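Long-range contacts in protein RIF2 (Saccharomyces cerevisiae, PDB 4BJ1), which regulates telomere length and takes part in transcriptional silencing, interacting with RIF1 and with the C-terminal part of RAP1: residues Val80-Asn85 against His145-Lys150; Asn47-Phe52 against Phe186-Tyr191; Glu141-Ile146 against Ser181-Phe186; Thr126-Met131 against Pro165-Glu170. All blocks are in the same frame, centred on the assembly; numbering follows the deposited sequence.

Interaction 1 (Val80-Asn85 against His145-Lys150)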
# COMPACT_ATOMS: atom_id res chain seq x y z
N VAL A 80 -19.02 -10.26 -10.01
CA VAL A 80 -19.62 -9.12 -10.73
C VAL A 80 -20.03 -8.11 -9.66
O VAL A 80 -20.38 -8.50 -8.55
CB VAL A 80 -20.81 -9.58 -11.63
CG1 VAL A 80 -21.85 -8.48 -11.84
CG2 VAL A 80 -20.31 -10.10 -12.97
N ILE A 81 -19.92 -6.81 -9.98
CA ILE A 81 -20.27 -5.74 -9.06
C ILE A 81 -21.39 -4.91 -9.64
O ILE A 81 -21.31 -4.48 -10.79
CB ILE A 81 -19.04 -4.84 -8.74
CG1 ILE A 81 -17.70 -5.67 -8.55
CG2 ILE A 81 -19.33 -3.89 -7.57
CD1 ILE A 81 -17.57 -6.76 -7.39
N ILE A 82 -22.42 -4.66 -8.82
CA ILE A 82 -23.53 -3.80 -9.17
C ILE A 82 -23.71 -2.80 -8.05
O ILE A 82 -23.83 -3.19 -6.89
CB ILE A 82 -24.81 -4.57 -9.59
CG1 ILE A 82 -24.65 -5.11 -11.03
CG2 ILE A 82 -26.04 -3.66 -9.54
CD1 ILE A 82 -25.09 -6.46 -11.24
N GLU A 83 -23.61 -1.50 -8.39
CA GLU A 83 -23.76 -0.41 -7.44
C GLU A 83 -25.21 0.04 -7.50
O GLU A 83 -25.67 0.58 -8.52
CB GLU A 83 -22.79 0.71 -7.77
CG GLU A 83 -21.33 0.30 -7.63
CD GLU A 83 -20.38 1.33 -8.20
OE1 GLU A 83 -20.21 1.36 -9.44
OE2 GLU A 83 -19.85 2.15 -7.41
N MET A 84 -25.97 -0.25 -6.44
CA MET A 84 -27.41 -0.01 -6.35
C MET A 84 -27.82 1.41 -5.95
O MET A 84 -29.01 1.74 -6.00
CB MET A 84 -28.05 -1.05 -5.40
CG MET A 84 -28.05 -2.45 -5.97
SD MET A 84 -28.73 -2.52 -7.64
CE MET A 84 -30.44 -2.12 -7.30
N ASN A 85 -26.84 2.24 -5.56
CA ASN A 85 -27.04 3.63 -5.13
C ASN A 85 -27.75 4.48 -6.15
O ASN A 85 -28.80 5.05 -5.83
CB ASN A 85 -25.72 4.24 -4.75
CG ASN A 85 -25.28 3.72 -3.43
OD1 ASN A 85 -25.79 4.15 -2.40
ND2 ASN A 85 -24.39 2.72 -3.45
N HIS A 145 -21.27 -17.89 -10.64
CA HIS A 145 -21.06 -16.44 -10.60
C HIS A 145 -21.51 -15.91 -9.27
O HIS A 145 -22.35 -16.53 -8.63
CB HIS A 145 -21.87 -15.73 -11.70
CG HIS A 145 -21.67 -16.29 -13.06
ND1 HIS A 145 -20.68 -15.81 -13.90
CD2 HIS A 145 -22.30 -17.32 -13.68
CE1 HIS A 145 -20.77 -16.53 -15.01
NE2 HIS A 145 -21.73 -17.46 -14.92
N ILE A 146 -20.95 -14.77 -8.85
CA ILE A 146 -21.31 -14.06 -7.63
C ILE A 146 -21.55 -12.62 -8.02
O ILE A 146 -20.67 -11.97 -8.60
CB ILE A 146 -20.26 -14.20 -6.49
CG1 ILE A 146 -20.29 -15.61 -5.86
CG2 ILE A 146 -20.48 -13.13 -5.41
CD1 ILE A 146 -19.08 -15.94 -4.91
N VAL A 147 -22.75 -12.14 -7.71
CA VAL A 147 -23.15 -10.78 -7.97
C VAL A 147 -23.05 -10.08 -6.64
O VAL A 147 -23.67 -10.52 -5.67
CB VAL A 147 -24.59 -10.71 -8.47
CG1 VAL A 147 -24.79 -9.47 -9.31
CG2 VAL A 147 -24.95 -11.95 -9.25
N TYR A 148 -22.25 -9.00 -6.56
CA TYR A 148 -22.11 -8.23 -5.34
C TYR A 148 -22.79 -6.93 -5.59
O TYR A 148 -22.32 -6.14 -6.42
CB TYR A 148 -20.64 -8.09 -4.89
CG TYR A 148 -20.29 -6.80 -4.18
CD1 TYR A 148 -20.96 -6.40 -3.02
CD2 TYR A 148 -19.26 -5.98 -4.64
CE1 TYR A 148 -20.66 -5.20 -2.37
CE2 TYR A 148 -18.93 -4.79 -3.99
CZ TYR A 148 -19.62 -4.41 -2.85
OH TYR A 148 -19.27 -3.24 -2.21
N PHE A 149 -23.94 -6.74 -4.93
CA PHE A 149 -24.77 -5.54 -4.99
C PHE A 149 -24.34 -4.67 -3.83
O PHE A 149 -24.29 -5.14 -2.69
CB PHE A 149 -26.25 -5.87 -4.86
CG PHE A 149 -26.82 -6.77 -5.94
CD1 PHE A 149 -27.36 -6.23 -7.10
CD2 PHE A 149 -26.88 -8.15 -5.76
CE1 PHE A 149 -27.92 -7.06 -8.08
CE2 PHE A 149 -27.41 -8.98 -6.75
CZ PHE A 149 -27.95 -8.43 -7.89
N LYS A 150 -24.00 -3.42 -4.11
CA LYS A 150 -23.51 -2.49 -3.09
C LYS A 150 -24.46 -1.32 -2.96
O LYS A 150 -24.80 -0.69 -3.96
CB LYS A 150 -22.08 -2.04 -3.46
CG LYS A 150 -21.53 -0.85 -2.68
CD LYS A 150 -20.66 -0.00 -3.58
CE LYS A 150 -19.98 1.12 -2.84
NZ LYS A 150 -18.79 0.65 -2.07
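I82 lies beside F149 and reaches back to V147, a course that can be traced from CB outward. I82 CB is 3.9 Å from CD1 of the F149 ring. I82 CG2, anti to the backbone N, stands 3.8 Å from the same F149 CD1. The other branch, through I82 CG1 beside the backbone N (chi1 -76°), carries CD1 to V147, where I82 CD1 and V147 CG1 are 3.6 Å apart; V80 CG1 approaches that V147 methyl from the next position on this face. Beyond the strand end, M84 SD comes to the edge of the F149 ring, 4.0 Å from its CD1, a Met-aromatic contact.

On the reverse face I81 meets Y148: I81 CD1 lies in the plane of the tyrosine ring at its edge, nearest CD2, and I81 CG2 is 3.6 Å from the same Y148 CD2. An alanine in place of I81 would probably leave this ring edge without its aliphatic neighbours and open a gap beside it.

The backbones run parallel (axes 22° apart), and the bonds show the pairing: V80 N to I146 O, Y148 N to V80 O, I82 N to Y148 O, K150 N to I82 O and M84 N to K150 O all measure 2.8 Å. E83 and K150 lie side by side, but E83 OE1 bonds K243 N of the second subunit and K150 NZ bonds Y61.

Strand 78-83 is the outermost strand on this side of the chain's parallel sheet. Helices 128-137 and 165-180 pack on the face bearing I82, V147 and F149, while strand 184-192 flanks strand 145-153 on its other side.

Interaction 2 (Asn47-Phe52 against Phe186-Tyr191)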
# COMPACT_ATOMS: atom_id res chain seq x y z
N ASN A 47 -26.01 -17.11 -0.64
CA ASN A 47 -26.53 -15.75 -0.79
C ASN A 47 -26.70 -15.14 0.58
O ASN A 47 -27.33 -15.76 1.44
CB ASN A 47 -27.92 -15.70 -1.46
CG ASN A 47 -28.20 -16.61 -2.61
OD1 ASN A 47 -27.88 -16.31 -3.75
ND2 ASN A 47 -28.98 -17.66 -2.36
N CYS A 48 -26.18 -13.93 0.81
CA CYS A 48 -26.46 -13.24 2.08
C CYS A 48 -26.48 -11.74 1.92
O CYS A 48 -25.88 -11.17 1.01
CB CYS A 48 -25.58 -13.68 3.25
SG CYS A 48 -26.34 -13.40 4.89
N ILE A 49 -27.27 -11.12 2.79
CA ILE A 49 -27.47 -9.70 2.90
C ILE A 49 -26.75 -9.28 4.17
O ILE A 49 -27.01 -9.85 5.24
CB ILE A 49 -28.98 -9.41 2.92
CG1 ILE A 49 -29.63 -9.89 1.61
CG2 ILE A 49 -29.24 -7.92 3.17
CD1 ILE A 49 -30.99 -10.37 1.75
N VAL A 50 -25.79 -8.34 4.05
CA VAL A 50 -25.00 -7.82 5.16
C VAL A 50 -25.27 -6.34 5.36
O VAL A 50 -25.18 -5.57 4.41
CB VAL A 50 -23.47 -8.08 5.01
CG1 VAL A 50 -22.69 -7.51 6.19
CG2 VAL A 50 -23.17 -9.56 4.84
N PHE A 51 -25.56 -5.94 6.60
CA PHE A 51 -25.74 -4.54 7.00
C PHE A 51 -24.54 -4.12 7.82
O PHE A 51 -24.09 -4.86 8.71
CB PHE A 51 -27.02 -4.35 7.83
CG PHE A 51 -28.32 -4.41 7.07
CD1 PHE A 51 -28.87 -3.26 6.51
CD2 PHE A 51 -29.02 -5.61 6.96
CE1 PHE A 51 -30.08 -3.32 5.82
CE2 PHE A 51 -30.23 -5.66 6.26
CZ PHE A 51 -30.75 -4.51 5.70
N PHE A 52 -24.00 -2.94 7.52
CA PHE A 52 -22.87 -2.37 8.26
C PHE A 52 -23.41 -1.14 8.98
O PHE A 52 -23.58 -0.08 8.36
CB PHE A 52 -21.70 -2.05 7.31
CG PHE A 52 -21.03 -3.25 6.67
CD1 PHE A 52 -20.24 -4.12 7.42
CD2 PHE A 52 -21.11 -3.45 5.29
CE1 PHE A 52 -19.58 -5.19 6.81
CE2 PHE A 52 -20.45 -4.52 4.69
CZ PHE A 52 -19.70 -5.39 5.45
N PHE A 186 -25.72 -14.19 -4.52
CA PHE A 186 -25.70 -12.75 -4.36
C PHE A 186 -25.24 -12.36 -3.00
O PHE A 186 -25.53 -13.04 -2.02
CB PHE A 186 -27.06 -12.12 -4.69
CG PHE A 186 -28.24 -12.50 -3.82
CD1 PHE A 186 -28.43 -11.89 -2.58
CD2 PHE A 186 -29.21 -13.37 -4.28
CE1 PHE A 186 -29.55 -12.21 -1.79
CE2 PHE A 186 -30.33 -13.69 -3.50
CZ PHE A 186 -30.50 -13.10 -2.26
N LYS A 187 -24.52 -11.24 -2.93
CA LYS A 187 -24.01 -10.66 -1.70
C LYS A 187 -24.46 -9.22 -1.71
O LYS A 187 -23.91 -8.41 -2.46
CB LYS A 187 -22.46 -10.78 -1.59
CG LYS A 187 -21.85 -12.14 -1.98
CD LYS A 187 -22.16 -13.31 -1.03
CE LYS A 187 -21.48 -14.56 -1.52
NZ LYS A 187 -21.31 -15.59 -0.46
N VAL A 188 -25.53 -8.92 -0.97
CA VAL A 188 -26.07 -7.57 -0.85
C VAL A 188 -25.36 -6.94 0.34
O VAL A 188 -25.40 -7.50 1.44
CB VAL A 188 -27.61 -7.53 -0.72
CG1 VAL A 188 -28.13 -6.11 -0.70
CG2 VAL A 188 -28.25 -8.30 -1.86
N LEU A 189 -24.65 -5.83 0.12
CA LEU A 189 -23.89 -5.15 1.17
C LEU A 189 -24.41 -3.74 1.32
O LEU A 189 -24.30 -2.93 0.39
CB LEU A 189 -22.36 -5.19 0.91
CG LEU A 189 -21.56 -6.46 1.35
CD1 LEU A 189 -22.02 -7.72 0.63
CD2 LEU A 189 -20.10 -6.32 1.03
N ILE A 190 -25.08 -3.48 2.45
CA ILE A 190 -25.65 -2.18 2.76
C ILE A 190 -24.82 -1.55 3.87
O ILE A 190 -24.53 -2.21 4.86
CB ILE A 190 -27.17 -2.23 3.09
CG1 ILE A 190 -27.99 -3.00 2.04
CG2 ILE A 190 -27.75 -0.83 3.27
CD1 ILE A 190 -28.53 -4.21 2.57
N TYR A 191 -24.42 -0.27 3.67
CA TYR A 191 -23.65 0.56 4.60
C TYR A 191 -24.57 1.67 5.08
O TYR A 191 -25.05 2.46 4.25
CB TYR A 191 -22.43 1.19 3.88
CG TYR A 191 -21.45 0.21 3.27
CD1 TYR A 191 -21.61 -0.23 1.96
CD2 TYR A 191 -20.30 -0.18 3.96
CE1 TYR A 191 -20.69 -1.11 1.38
CE2 TYR A 191 -19.37 -1.04 3.38
CZ TYR A 191 -19.57 -1.51 2.09
OH TYR A 191 -18.65 -2.38 1.51
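F186 has its CG, the root of the ring, between its own backbone N and carbonyl carbon (chi1 63°), the crowded position, which swings it to the N47 side, while the N47 torsion sets the amide carbon CG beside its own backbone N (chi1 -41°). N47 CB sits over the centre of the F186 ring, 3.6 Å from the centroid, as a CH-pi contact. The amide continues across the ring and, with its plane only moderately inclined to it, brings N47 OD1 within 3.1 Å of F186 N in a somewhat bent hydrogen bond. I49 CG1 approaches the edge of the same ring. An alanine in place of F186 would probably leave N47 CB and I49 CG1 without the ring they pack on and open a gap there, the backbone bond to N47 OD1 remaining possible.

From there the backbones pair as parallel strands: C48 N bonds F186 O, V188 N bonds C48 O, V50 N bonds V188 O at 2.8 Å, and the pattern continues to F52 N and I190 O. On one face I190 CD1 lies over the F51 ring toward its rim, 4.0 Å from the centroid, and is 3.8 Å from I49 CG2. On the other, the F52 and Y191 rings are near parallel (24°) but slid apart, with little overlap and centroids 5.0 Å apart; F52 CD2 overhangs the rim of the tyrosine.

These are central strands of the parallel sheet, with strand 145-153 beyond 184-192 and strand 213-217 beyond 48-53. Helices 32-42 and 58-74 pack against the face that carries V50, F52, L189 and Y191.

Interaction 3 (Glu141-Ile146 against Ser181-Phe186)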
# COMPACT_ATOMS: atom_id res chain seq x y z
N GLU A 141 -17.09 -16.90 -18.37
CA GLU A 141 -15.88 -16.97 -17.57
C GLU A 141 -15.84 -18.27 -16.77
O GLU A 141 -14.81 -18.95 -16.78
CB GLU A 141 -15.80 -15.77 -16.60
CG GLU A 141 -15.52 -14.44 -17.29
CD GLU A 141 -14.05 -14.09 -17.29
OE1 GLU A 141 -13.59 -13.47 -16.30
OE2 GLU A 141 -13.35 -14.45 -18.26
N SER A 142 -16.94 -18.57 -16.03
CA SER A 142 -17.11 -19.76 -15.17
C SER A 142 -18.58 -20.12 -15.09
O SER A 142 -19.41 -19.31 -15.47
CB SER A 142 -16.51 -19.54 -13.78
OG SER A 142 -17.09 -18.45 -13.08
N ILE A 143 -18.90 -21.35 -14.65
CA ILE A 143 -20.27 -21.84 -14.52
C ILE A 143 -20.97 -21.11 -13.38
O ILE A 143 -22.13 -20.70 -13.52
CB ILE A 143 -20.32 -23.39 -14.37
CG1 ILE A 143 -20.12 -24.08 -15.71
CG2 ILE A 143 -21.62 -23.85 -13.71
CD1 ILE A 143 -19.70 -25.48 -15.58
N ASP A 144 -20.24 -20.93 -12.26
CA ASP A 144 -20.73 -20.25 -11.08
C ASP A 144 -20.37 -18.75 -11.12
O ASP A 144 -19.29 -18.40 -11.57
CB ASP A 144 -20.16 -20.90 -9.81
CG ASP A 144 -20.53 -22.37 -9.64
OD1 ASP A 144 -21.74 -22.68 -9.56
OD2 ASP A 144 -19.59 -23.20 -9.54
N HIS A 145 -21.27 -17.89 -10.64
CA HIS A 145 -21.06 -16.44 -10.60
C HIS A 145 -21.51 -15.91 -9.27
O HIS A 145 -22.35 -16.53 -8.63
CB HIS A 145 -21.87 -15.73 -11.70
CG HIS A 145 -21.67 -16.29 -13.06
ND1 HIS A 145 -20.68 -15.81 -13.90
CD2 HIS A 145 -22.30 -17.32 -13.68
CE1 HIS A 145 -20.77 -16.53 -15.01
NE2 HIS A 145 -21.73 -17.46 -14.92
N ILE A 146 -20.95 -14.77 -8.85
CA ILE A 146 -21.31 -14.06 -7.63
C ILE A 146 -21.55 -12.62 -8.02
O ILE A 146 -20.67 -11.97 -8.60
CB ILE A 146 -20.26 -14.20 -6.49
CG1 ILE A 146 -20.29 -15.61 -5.86
CG2 ILE A 146 -20.48 -13.13 -5.41
CD1 ILE A 146 -19.08 -15.94 -4.91
N SER A 181 -31.91 -19.59 -8.72
CA SER A 181 -30.82 -20.05 -9.57
C SER A 181 -29.69 -20.65 -8.77
O SER A 181 -29.08 -19.98 -7.93
CB SER A 181 -30.26 -18.92 -10.44
OG SER A 181 -31.19 -17.92 -10.81
N ASN A 182 -29.36 -21.88 -9.08
CA ASN A 182 -28.17 -22.50 -8.54
C ASN A 182 -27.13 -21.99 -9.55
O ASN A 182 -27.51 -21.60 -10.67
CB ASN A 182 -28.26 -24.03 -8.52
CG ASN A 182 -28.96 -24.62 -9.70
OD1 ASN A 182 -30.18 -24.44 -9.90
ND2 ASN A 182 -28.21 -25.36 -10.49
N ASN A 183 -25.85 -21.91 -9.16
CA ASN A 183 -24.76 -21.40 -10.01
C ASN A 183 -24.64 -19.89 -9.96
O ASN A 183 -23.65 -19.36 -10.44
CB ASN A 183 -24.81 -21.92 -11.45
CG ASN A 183 -24.82 -23.44 -11.53
OD1 ASN A 183 -25.79 -24.06 -12.03
ND2 ASN A 183 -23.76 -24.07 -11.00
N ILE A 184 -25.61 -19.19 -9.36
CA ILE A 184 -25.58 -17.73 -9.14
C ILE A 184 -25.89 -17.45 -7.66
O ILE A 184 -26.94 -17.90 -7.15
CB ILE A 184 -26.50 -16.89 -10.09
CG1 ILE A 184 -26.20 -17.13 -11.56
CG2 ILE A 184 -26.35 -15.41 -9.78
CD1 ILE A 184 -27.40 -17.01 -12.38
N ALA A 185 -24.99 -16.70 -6.99
CA ALA A 185 -25.10 -16.29 -5.59
C ALA A 185 -25.04 -14.79 -5.50
O ALA A 185 -24.38 -14.16 -6.33
CB ALA A 185 -23.98 -16.90 -4.76
N PHE A 186 -25.72 -14.19 -4.52
CA PHE A 186 -25.70 -12.75 -4.36
C PHE A 186 -25.24 -12.36 -3.00
O PHE A 186 -25.53 -13.04 -2.02
CB PHE A 186 -27.06 -12.12 -4.69
CG PHE A 186 -28.24 -12.50 -3.82
CD1 PHE A 186 -28.43 -11.89 -2.58
CD2 PHE A 186 -29.21 -13.37 -4.28
CE1 PHE A 186 -29.55 -12.21 -1.79
CE2 PHE A 186 -30.33 -13.69 -3.50
CZ PHE A 186 -30.50 -13.10 -2.26
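N183 lays its amide alongside I143, with ND2 3.5 Å from I143 CG2, and uses the same nitrogen to bond D144. The N183 ND2 to D144 OD1 bond is 2.8 Å long and nearly straight at 169°. The acceptor lies in the amide plane, whereas the donor meets the carboxylate from above its plane, 36° out of it.

A second link comes from the N183 backbone: H145 N donates to N183 O over 2.8 Å. This carbonyl oxygen serves as the first acceptor as the two chains come into parallel pairing. The next bond, A185 N to H145 O, measures 3.1 Å and continues the register, H145 facing I184 and I146 facing A185. Side-chain packing is sparse here, with A185 CB 4.1 Å from I146 CG1. Ahead of the strand, S142 OG donates to D144 O within the loop and also pairs with N78 N.

The contact marks the start of two central strands, 145-153 and 184-192. Strand 78-83 lies beyond the first of them and strand 48-53 beyond the second, while helix 165-180 packs against I184 and F186.

Interaction 4 (Thr126-Met131 against Pro165-Glu170)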
# COMPACT_ATOMS: atom_id res chain seq x y z
N THR A 126 -36.70 -9.44 -17.70
CA THR A 126 -37.87 -8.66 -18.10
C THR A 126 -37.77 -7.19 -17.71
O THR A 126 -38.15 -6.33 -18.50
CB THR A 126 -39.18 -9.30 -17.57
N SER A 127 -37.26 -6.90 -16.50
CA SER A 127 -37.09 -5.53 -15.99
C SER A 127 -35.73 -4.92 -16.38
O SER A 127 -34.83 -5.65 -16.79
CB SER A 127 -37.31 -5.50 -14.47
OG SER A 127 -36.19 -5.94 -13.72
N ASP A 128 -35.59 -3.60 -16.24
CA ASP A 128 -34.37 -2.83 -16.55
C ASP A 128 -33.17 -3.38 -15.78
O ASP A 128 -32.10 -3.58 -16.36
CB ASP A 128 -34.55 -1.33 -16.18
CG ASP A 128 -35.94 -0.72 -16.36
OD1 ASP A 128 -36.72 -1.24 -17.19
OD2 ASP A 128 -36.22 0.31 -15.69
N LEU A 129 -33.36 -3.60 -14.46
CA LEU A 129 -32.37 -4.10 -13.51
C LEU A 129 -31.96 -5.51 -13.87
O LEU A 129 -30.78 -5.77 -14.08
CB LEU A 129 -32.96 -4.02 -12.09
CG LEU A 129 -32.08 -4.41 -10.90
CD1 LEU A 129 -30.72 -3.73 -10.94
CD2 LEU A 129 -32.76 -4.06 -9.64
N MET A 130 -32.95 -6.41 -14.00
CA MET A 130 -32.81 -7.81 -14.38
C MET A 130 -31.96 -7.94 -15.64
O MET A 130 -31.03 -8.74 -15.67
CB MET A 130 -34.19 -8.43 -14.62
CG MET A 130 -34.17 -9.90 -14.92
SD MET A 130 -33.86 -10.91 -13.46
CE MET A 130 -35.47 -10.71 -12.58
N MET A 131 -32.27 -7.13 -16.65
CA MET A 131 -31.58 -7.11 -17.94
C MET A 131 -30.13 -6.78 -17.78
O MET A 131 -29.28 -7.45 -18.37
CB MET A 131 -32.26 -6.10 -18.86
CG MET A 131 -33.31 -6.72 -19.71
SD MET A 131 -32.58 -7.08 -21.31
CE MET A 131 -32.88 -5.49 -22.17
N PRO A 165 -40.18 3.17 -3.74
CA PRO A 165 -40.75 1.86 -3.38
C PRO A 165 -40.82 0.91 -4.57
O PRO A 165 -40.55 -0.29 -4.42
CB PRO A 165 -42.15 2.20 -2.84
CG PRO A 165 -42.09 3.64 -2.52
CD PRO A 165 -41.16 4.25 -3.51
N SER A 166 -41.13 1.47 -5.75
CA SER A 166 -41.20 0.80 -7.04
C SER A 166 -39.82 0.25 -7.44
O SER A 166 -39.74 -0.90 -7.89
CB SER A 166 -41.73 1.76 -8.11
OG SER A 166 -41.08 3.02 -8.07
N LYS A 167 -38.75 1.05 -7.26
CA LYS A 167 -37.38 0.62 -7.59
C LYS A 167 -36.86 -0.49 -6.66
O LYS A 167 -36.17 -1.40 -7.13
CB LYS A 167 -36.41 1.82 -7.64
CG LYS A 167 -36.57 2.75 -8.86
CD LYS A 167 -36.41 2.04 -10.22
CE LYS A 167 -35.85 2.93 -11.31
NZ LYS A 167 -35.85 2.23 -12.63
N LEU A 168 -37.22 -0.41 -5.36
CA LEU A 168 -36.87 -1.36 -4.31
C LEU A 168 -37.47 -2.73 -4.56
O LEU A 168 -36.79 -3.74 -4.35
CB LEU A 168 -37.29 -0.82 -2.92
CG LEU A 168 -37.11 -1.72 -1.66
CD1 LEU A 168 -35.69 -2.26 -1.53
CD2 LEU A 168 -37.48 -0.97 -0.39
N THR A 169 -38.75 -2.79 -5.00
CA THR A 169 -39.44 -4.05 -5.28
C THR A 169 -38.79 -4.78 -6.44
O THR A 169 -38.53 -5.97 -6.34
CB THR A 169 -40.94 -3.83 -5.49
OG1 THR A 169 -41.39 -2.87 -4.53
CG2 THR A 169 -41.73 -5.13 -5.35
N GLU A 170 -38.49 -4.03 -7.53
CA GLU A 170 -37.81 -4.50 -8.74
C GLU A 170 -36.47 -5.20 -8.36
O GLU A 170 -36.13 -6.23 -8.95
CB GLU A 170 -37.55 -3.28 -9.64
CG GLU A 170 -37.29 -3.59 -11.11
CD GLU A 170 -37.26 -2.39 -12.05
OE1 GLU A 170 -37.79 -1.32 -11.69
OE2 GLU A 170 -36.68 -2.53 -13.15
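This is a small, polar surface contact between the start of helix 128-137 and the first two turns of helix 165-180, which pack on one face of the parallel sheet. The evidence lies in the reach of E170: its CG is anti to the backbone N (chi1 -161°) and its chain is extended beyond, delivering the carboxylate to the beginning of helix 128-137. E170 OE2 stands 3.3 Å from S127 CB and 3.4 Å from D128 N, with L129 N a little farther off at 3.7 Å from the same oxygen. The positive end of the helix dipole would probably help to stabilise a negative charge at this place.

S127 is the N-cap of that helix. Its OG accepts from M130 N over 3.3 Å at 162°, a capping bond within the segment, closing the first turn beside the E170 carboxylate.

Charges are mixed around the next residue. D128 OD2 forms a long salt bridge with K167 NZ, 3.6 Å away, the two side chains crossing at about a right angle. The same D128 OD2 is 3.8 Å from E170 OE2, a pair of like charges with carboxylate planes 79° apart; the lysine and the helix end probably offset some of their repulsion. L129 turns inward, touching F171 and V174 of helix 165-180 as well as Y87.

Two neighbouring helices on one face, each leading into a strand of the parallel sheet, are what successive beta-alpha-beta crossovers produce, consistent with the ASCE core of the AAA+ fold.

From the N terminus, strand 48-53 has the partner most distant in sequence: interaction 2 joins it to strand 184-192 and closes a loop that encloses the other contacts. Strand 78-83 follows and is met by 145-153 in interaction 1. Helix 128-137 then meets helix 165-180 in interaction 4, whose segments alternate with those of interaction 1 and of interaction 3. Interaction 3 pairs strands 145-153 and 184-192 at their starts, sharing H145 and I146 with interaction 1 and F186 with interaction 2. Together interactions 1, 3 and 2 step across the sheet through 78-83, 145-153, 184-192 and 48-53; read from 213-217, the order is 5-1-4-3-2, as in ASCE proteins.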